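Local coordinates for acyl-CoA Binding Protein (PDB 3FP5) that probably binds long-chain acyl-CoA esters and holds them as a soluble intracellular pool, as other acyl-CoA binding proteins do, at residues 24-28 / 29-33; 55-58 / 59-63. All coordinates share one frame; numbering follows the deposited sequence. Where two conformers were deposited one is given.

How the contacts relate
Both contacts are the first turns of helices that follow each other in this all-helical acyl-CoA binding fold: contact 1 opens helix 28-42 and contact 2 opens helix 56-66. Each uses a short polar residue at the N-cap, Thr27 in the first and Asp55 in the second, but only contact 1 completes a capping box. Their centres lie 15 Å apart, yet they touch, Leu32 CD2 packing 3.9 Å from Ala60 O. The side chains of Gln31 and Lys61 lie about 5 Å and about 4 Å from bound MES, probably from the crystallisation liquor, with Lys61 NZ making a long, weak ion pair to a sulfonate oxygen, O3S.

Contact 1 of 2, residues 24-28 / 29-33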
# COMPACT_ATOMS: atom_id res chain seq x y z
N ILE A 24 2.69 13.91 -5.98
CA ILE A 24 2.81 12.46 -5.82
C ILE A 24 1.50 11.94 -5.28
O ILE A 24 1.23 12.03 -4.08
CB ILE A 24 3.98 12.07 -4.89
CG1 ILE A 24 5.31 12.60 -5.44
CG2 ILE A 24 4.03 10.55 -4.72
CD1 ILE A 24 6.45 12.52 -4.44
N LYS A 25 0.68 11.40 -6.17
CA LYS A 25 -0.70 11.09 -5.82
C LYS A 25 -1.14 9.73 -6.33
O LYS A 25 -1.32 9.54 -7.54
CB LYS A 25 -1.64 12.17 -6.39
CG LYS A 25 -3.07 12.06 -5.89
CD LYS A 25 -3.99 12.99 -6.67
CE LYS A 25 -5.33 13.16 -5.97
NZ LYS A 25 -5.88 11.87 -5.48
N PRO A 26 -1.33 8.77 -5.41
CA PRO A 26 -1.87 7.47 -5.81
C PRO A 26 -3.29 7.64 -6.32
O PRO A 26 -4.03 8.48 -5.80
CB PRO A 26 -1.90 6.69 -4.49
CG PRO A 26 -0.94 7.40 -3.59
CD PRO A 26 -1.07 8.84 -3.96
N THR A 27 -3.66 6.88 -7.34
CA THR A 27 -5.03 6.88 -7.83
C THR A 27 -5.95 6.17 -6.83
O THR A 27 -5.48 5.56 -5.86
CB THR A 27 -5.15 6.16 -9.18
OG1 THR A 27 -4.84 4.78 -9.01
CG2 THR A 27 -4.20 6.78 -10.21
N GLN A 28 -7.25 6.26 -7.06
CA GLN A 28 -8.22 5.58 -6.22
C GLN A 28 -7.91 4.09 -6.17
O GLN A 28 -7.86 3.49 -5.10
CB GLN A 28 -9.63 5.84 -6.74
CG GLN A 28 -10.70 4.95 -6.15
CD GLN A 28 -12.08 5.27 -6.70
OE1 GLN A 28 -12.41 6.44 -6.92
NE2 GLN A 28 -12.88 4.24 -6.94
N ASP A 29 -7.68 3.50 -7.34
CA ASP A 29 -7.34 2.08 -7.45
C ASP A 29 -6.04 1.75 -6.72
O ASP A 29 -5.91 0.70 -6.09
CB ASP A 29 -7.21 1.65 -8.91
CG ASP A 29 -8.56 1.52 -9.61
OD1 ASP A 29 -9.60 1.56 -8.92
OD2 ASP A 29 -8.57 1.37 -10.85
N GLU A 30 -5.07 2.66 -6.80
CA GLU A 30 -3.79 2.45 -6.13
C GLU A 30 -3.93 2.50 -4.60
O GLU A 30 -3.23 1.80 -3.87
CB GLU A 30 -2.73 3.44 -6.65
CG GLU A 30 -2.23 3.07 -8.06
CD GLU A 30 -1.44 4.18 -8.75
OE1 GLU A 30 -1.58 5.36 -8.36
OE2 GLU A 30 -0.67 3.87 -9.69
N GLN A 31 -4.85 3.33 -4.12
CA GLN A 31 -5.07 3.41 -2.68
C GLN A 31 -5.71 2.12 -2.16
O GLN A 31 -5.37 1.64 -1.08
CB GLN A 31 -5.91 4.63 -2.32
CG GLN A 31 -5.18 5.95 -2.50
CD GLN A 31 -4.12 6.20 -1.43
OE1 GLN A 31 -3.87 5.35 -0.57
NE2 GLN A 31 -3.51 7.38 -1.47
N LEU A 32 -6.63 1.56 -2.94
CA LEU A 32 -7.20 0.26 -2.59
C LEU A 32 -6.12 -0.82 -2.59
O LEU A 32 -6.12 -1.72 -1.76
CB LEU A 32 -8.32 -0.11 -3.56
CG LEU A 32 -9.65 0.60 -3.26
CD1 LEU A 32 -10.63 0.38 -4.39
CD2 LEU A 32 -10.23 0.13 -1.93
N TYR A 33 -5.18 -0.71 -3.53
CA TYR A 33 -4.08 -1.67 -3.63
C TYR A 33 -3.19 -1.56 -2.39
O TYR A 33 -2.82 -2.57 -1.77
CB TYR A 33 -3.29 -1.39 -4.91
CG TYR A 33 -2.26 -2.42 -5.28
CD1 TYR A 33 -2.48 -3.34 -6.31
CD2 TYR A 33 -1.04 -2.46 -4.61
CE1 TYR A 33 -1.50 -4.27 -6.66
CE2 TYR A 33 -0.07 -3.39 -4.94
CZ TYR A 33 -0.30 -4.29 -5.97
OH TYR A 33 0.68 -5.21 -6.30
O HOH W 1 -0.32 7.59 -9.33
O HOH W 2 -4.36 9.51 -3.26
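A capping box opens helix 28-42, with Thr27 at the N-cap and Glu30 three residues on. Thr27 OG1 accepts from Glu30 N at 3.1 Å, and Glu30 returns a straighter bond: its OE1 takes Thr27 N at 2.8 Å with an angle of 170° at the hydrogen, on the anti side of the carboxylate. Threonine suits the cap because OG1 sits between its own backbone N and carbonyl carbon (chi1 65°), near enough to reach into the first turn, while CG2 lies 3.5 Å from Glu30 OE1. Glutamate has the length to come back from within the turn, its extended chain passing Thr27 OG1 at CG. This reciprocal pair satisfies two N-H groups that precede the regular helical bonding, which begins with Gln31 N to Thr27 O at 2.9 Å. A water donates to both Glu30 OE1 and Lys25 O, extending the grip back into the loop. With an alanine here in place of Glu30, Thr27 N and this water would probably both lose their carboxylate acceptor. Beside the box, Gln31 bends at chi2 (-73°) to bring its amide across the Pro26 ring at a slant, NE2 being 3.3 Å from Pro26 CG, and a second water links NE2 to Pro26 O.

Contact 2 of 2, residues 55-58 / 59-63; sequences DFTG and KAKWD
Lys59 turns back along the first turn of helix 56-66, past the N-cap residue Asp55 and toward Phe56. Its CB lies 3.5 Å from Asp55 O. CG sits between the backbone N and the carbonyl carbon (chi1 77°), an uncommon choice within a helix that aims the chain toward the N-terminus; there it meets Asp55 O at 3.4 Å and Phe56 O at nearly the same distance. CD passes farther from Asp55 O, and CE comes obliquely to the Phe56 ring, 4.2 Å from CD1. The extended chain then delivers NZ to Leu53 O, a hydrogen bond that ties the helix start to the preceding loop. Lysine fits here because a long aliphatic stem can run past carbonyls and a ring before ending in a donor.

At the cap itself, Asp55 OD1 accepts from Gly58 N at 2.9 Å, with the donor well above the carboxylate plane. Glycine probably suits this position, since a CB would come very near OD2 in this conformer of Asp55, one of two. Asp55 O also receives Lys59 N at 2.8 Å, so the cap residue uses both its side chain and its backbone to start the helix. Farther on, Trp62 N binds Gly58 O, and the indole NE1 reaches Ile48 O in the loop before the helix. On another side of the turn, the Thr57 and Lys61 side chains run alongside each other in the same direction, with Thr57 CG2 4.1 Å from Lys61 CE.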
# COMPACT_ATOMS: atom_id res chain seq x y z
N ASP A 55 -22.44 0.71 3.08
CA ASP A 55 -21.14 1.20 3.52
C ASP A 55 -20.20 1.11 2.33
O ASP A 55 -19.35 0.23 2.26
CB ASP A 55 -20.60 0.36 4.68
CG ASP A 55 -19.29 0.88 5.23
OD1 ASP A 55 -18.76 1.89 4.70
OD2 ASP A 55 -18.78 0.28 6.19
N PHE A 56 -20.36 2.04 1.39
CA PHE A 56 -19.66 1.98 0.12
C PHE A 56 -18.15 1.90 0.30
O PHE A 56 -17.49 1.03 -0.27
CB PHE A 56 -20.03 3.18 -0.76
CG PHE A 56 -21.50 3.27 -1.03
CD1 PHE A 56 -22.09 2.43 -1.95
CD2 PHE A 56 -22.28 4.20 -0.37
CE1 PHE A 56 -23.44 2.52 -2.21
CE2 PHE A 56 -23.63 4.30 -0.63
CZ PHE A 56 -24.21 3.45 -1.55
N THR A 57 -17.62 2.81 1.10
CA THR A 57 -16.18 2.84 1.33
C THR A 57 -15.70 1.57 2.03
O THR A 57 -14.73 0.93 1.61
CB THR A 57 -15.79 4.05 2.18
OG1 THR A 57 -16.12 5.25 1.46
CG2 THR A 57 -14.31 4.04 2.49
N GLY A 58 -16.39 1.19 3.10
CA GLY A 58 -16.03 0.02 3.87
C GLY A 58 -16.07 -1.27 3.07
O GLY A 58 -15.18 -2.11 3.19
N LYS A 59 -17.09 -1.44 2.24
CA LYS A 59 -17.22 -2.70 1.50
C LYS A 59 -16.18 -2.80 0.37
O LYS A 59 -15.73 -3.89 0.05
CB LYS A 59 -18.65 -2.91 1.00
CG LYS A 59 -19.05 -2.11 -0.21
CD LYS A 59 -20.54 -2.35 -0.50
CE LYS A 59 -21.01 -1.66 -1.76
NZ LYS A 59 -22.43 -1.98 -2.06
N ALA A 60 -15.80 -1.66 -0.20
CA ALA A 60 -14.77 -1.63 -1.24
C ALA A 60 -13.42 -2.05 -0.64
O ALA A 60 -12.70 -2.87 -1.21
CB ALA A 60 -14.67 -0.25 -1.86
N LYS A 61 -13.11 -1.50 0.53
CA LYS A 61 -11.91 -1.89 1.25
C LYS A 61 -11.92 -3.37 1.60
O LYS A 61 -10.91 -4.07 1.43
CB LYS A 61 -11.76 -1.06 2.52
CG LYS A 61 -11.35 0.38 2.30
CD LYS A 61 -11.44 1.16 3.61
CE LYS A 61 -10.67 2.46 3.55
NZ LYS A 61 -10.54 3.08 4.90
N TRP A 62 -13.05 -3.85 2.09
CA TRP A 62 -13.15 -5.25 2.50
C TRP A 62 -12.92 -6.17 1.30
O TRP A 62 -12.14 -7.14 1.37
CB TRP A 62 -14.51 -5.53 3.13
CG TRP A 62 -14.61 -6.89 3.75
CD1 TRP A 62 -14.37 -7.21 5.05
CD2 TRP A 62 -14.96 -8.11 3.09
NE1 TRP A 62 -14.56 -8.56 5.25
CE2 TRP A 62 -14.92 -9.13 4.06
CE3 TRP A 62 -15.32 -8.43 1.78
CZ2 TRP A 62 -15.22 -10.46 3.76
CZ3 TRP A 62 -15.61 -9.76 1.48
CH2 TRP A 62 -15.57 -10.75 2.46
N ASP A 63 -13.60 -5.88 0.20
CA ASP A 63 -13.44 -6.68 -1.02
C ASP A 63 -11.97 -6.77 -1.45
O ASP A 63 -11.49 -7.85 -1.79
CB ASP A 63 -14.28 -6.08 -2.15
CG ASP A 63 -15.77 -6.32 -1.96
OD1 ASP A 63 -16.13 -7.16 -1.11
OD2 ASP A 63 -16.57 -5.65 -2.64